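Mannan endo-1,6-alpha-mannosidase (Chaetomium thermophilum, PDB 6RY0) probably acts on alpha-1,6-mannosidic linkages as a family 76 enzyme, consistent with a transglycosidase role in transferring GPI-anchored glycoproteins into fungal cell walls. Local coordinates at residues Cys316-Leu321 with Asp384-Ala389. Residues are numbered along the deposited sequence; the frame is centred on the assembly and turned at random.
With CA (calcium ion), chain C.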
loop_
_atom_site.group_PDB
_atom_site.type_symbol
_atom_site.label_atom_id
_atom_site.label_comp_id
_atom_site.label_asym_id
_atom_site.label_seq_id
_atom_site.Cartn_x
_atom_site.Cartn_y
_atom_site.Cartn_z
ATOM N N CYS A 316 10.807 0.623 15.439
ATOM C CA CYS A 316 10.082 0.342 14.195
ATOM C C CYS A 316 10.793 -0.699 13.338
ATOM O O CYS A 316 11.997 -0.590 13.120
ATOM C CB CYS A 316 9.883 1.629 13.412
ATOM S SG CYS A 316 8.868 2.933 14.227
ATOM N N THR A 317 10.050 -1.676 12.811
ATOM C CA THR A 317 10.627 -2.670 11.928
ATOM C C THR A 317 10.709 -2.137 10.504
ATOM O O THR A 317 10.109 -1.115 10.167
ATOM C CB THR A 317 9.761 -3.925 11.891
ATOM O OG1 THR A 317 8.527 -3.574 11.271
ATOM C CG2 THR A 317 9.497 -4.523 13.288
ATOM N N ALA A 318 11.425 -2.862 9.642
ATOM C CA ALA A 318 11.542 -2.466 8.246
ATOM C C ALA A 318 10.164 -2.210 7.638
ATOM O O ALA A 318 9.966 -1.238 6.909
ATOM C CB ALA A 318 12.282 -3.519 7.453
ATOM N N ASP A 319 9.208 -3.091 7.912
ATOM C CA ASP A 319 7.896 -2.914 7.333
ATOM C C ASP A 319 7.284 -1.560 7.792
ATOM O O ASP A 319 6.728 -0.792 7.009
ATOM C CB ASP A 319 6.928 -4.025 7.757
ATOM C CG ASP A 319 7.218 -5.382 7.160
ATOM O OD1 ASP A 319 8.123 -5.583 6.324
ATOM O OD2 ASP A 319 6.405 -6.255 7.491
ATOM N N MET A 320 7.374 -1.288 9.090
ATOM C CA MET A 320 6.738 -0.107 9.669
ATOM C C MET A 320 7.290 1.215 9.134
ATOM O O MET A 320 6.572 2.212 9.079
ATOM C CB MET A 320 6.872 -0.129 11.203
ATOM C CG MET A 320 6.153 -1.297 11.842
ATOM S SD MET A 320 6.593 -1.438 13.590
ATOM C CE MET A 320 5.995 -3.101 13.901
ATOM N N LEU A 321 8.549 1.213 8.705
ATOM C CA LEU A 321 9.177 2.413 8.157
ATOM C C LEU A 321 8.554 2.871 6.847
ATOM O O LEU A 321 8.753 4.012 6.427
ATOM C CB LEU A 321 10.677 2.159 8.018
ATOM C CG LEU A 321 11.419 1.852 9.322
ATOM C CD1 LEU A 321 12.781 1.287 9.030
ATOM C CD2 LEU A 321 11.512 3.069 10.224
ATOM N N ASP A 384 17.432 1.824 13.284
ATOM C CA ASP A 384 16.366 0.851 13.091
ATOM C C ASP A 384 16.818 -0.336 12.248
ATOM O O ASP A 384 16.008 -1.106 11.759
ATOM C CB ASP A 384 15.119 1.527 12.554
ATOM C CG ASP A 384 14.516 2.483 13.563
ATOM O OD1 ASP A 384 14.359 2.111 14.739
ATOM O OD2 ASP A 384 14.210 3.636 13.191
ATOM N N HIS A 385 18.135 -0.503 12.123
ATOM C CA HIS A 385 18.731 -1.745 11.632
ATOM C C HIS A 385 18.437 -2.040 10.176
ATOM O O HIS A 385 18.408 -3.208 9.782
ATOM C CB HIS A 385 18.314 -2.941 12.506
ATOM C CG HIS A 385 18.378 -2.648 13.955
ATOM N ND1 HIS A 385 19.575 -2.568 14.627
ATOM C CD2 HIS A 385 17.419 -2.313 14.847
ATOM C CE1 HIS A 385 19.351 -2.242 15.890
ATOM N NE2 HIS A 385 18.049 -2.081 16.049
ATOM N N THR A 386 18.283 -1.002 9.360
ATOM C CA THR A 386 18.206 -1.172 7.921
ATOM C C THR A 386 19.062 -0.127 7.243
ATOM O O THR A 386 19.476 0.868 7.851
ATOM C CB THR A 386 16.761 -1.092 7.333
ATOM O OG1 THR A 386 16.423 0.264 7.046
ATOM C CG2 THR A 386 15.733 -1.748 8.204
ATOM N N SER A 387 19.254 -0.322 5.940
ATOM C CA SER A 387 19.967 0.629 5.121
ATOM C C SER A 387 19.202 1.910 4.843
ATOM O O SER A 387 19.809 2.867 4.393
ATOM C CB SER A 387 20.400 -0.006 3.816
ATOM O OG SER A 387 19.241 -0.425 3.110
ATOM N N GLY A 388 17.881 1.920 5.097
ATOM C CA GLY A 388 17.083 3.121 4.954
ATOM C C GLY A 388 16.177 3.206 3.739
ATOM O O GLY A 388 15.701 4.298 3.419
ATOM N N ALA A 389 15.905 2.082 3.077
ATOM C CA ALA A 389 15.068 2.138 1.880
ATOM C C ALA A 389 13.635 2.524 2.182
ATOM O O ALA A 389 13.014 3.220 1.374
ATOM C CB ALA A 389 15.089 0.783 1.165
HETATM CA CA CA C . 19.316 -5.358 9.009
HETATM O O HOH W 1 14.035 -0.637 14.970
HETATM O O HOH W 2 18.248 -7.393 8.392
HETATM O O HOH W 3 20.849 -6.526 7.454
HETATM O O HOH W 4 21.186 -4.133 8.691
HETATM O O HOH W 5 17.414 -5.802 9.720
#
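Asp384 lies against the backbone of Cys316, where two loops of the family 76 (alpha/alpha)6-barrel fold meet, one leading into helix 323-337 and the other into helix 389-401. No direct hydrogen bond joins residues 316-321 to 384-389; the polar link is a single bridging water. It donates to the carbonyl O of Cys316 and to OD1 of Asp384, at 2.8 Å from each of these two oxygens. CB of Asp384 also packs on the same carbonyl, 3.8 Å from Cys316 O. With CG anti to the carbonyl carbon, beside the backbone N (chi1 -66°), the carboxylate is carried to where OD1 takes the water and OD2 is hydrogen-bonded to the hydroxyl of Tyr372. An alanine in place of Asp384 would probably leave the bridging water without its second acceptor and the Tyr372 hydroxyl without its carboxylate mate.

The remaining contacts are van der Waals. Leu321 reaches across at an oblique angle, its CD2 methyl 4.1 Å from Asp384 OD2, while its CD1 approaches the hydroxyl of Thr386. Alongside, the methyls of Ala318 and Thr386 meet, CB to CG2, at 4.0 Å. Cys316 is itself tied to Cys309 by a disulfide that closes a short loop within the connection leading to helix 323-337.

The 384-389 loop also carries a calcium ligand. The carbonyl O of His385 binds the ion at 2.5 Å, Asp73 supplies a carboxylate oxygen, and four waters also coordinate the metal. Immediately after His385, Thr386 forms an ST turn just ahead of helix 389-401, its OG1 accepting from the backbone N of Gly388 at 2.9 Å with an N-H...O angle of 140°.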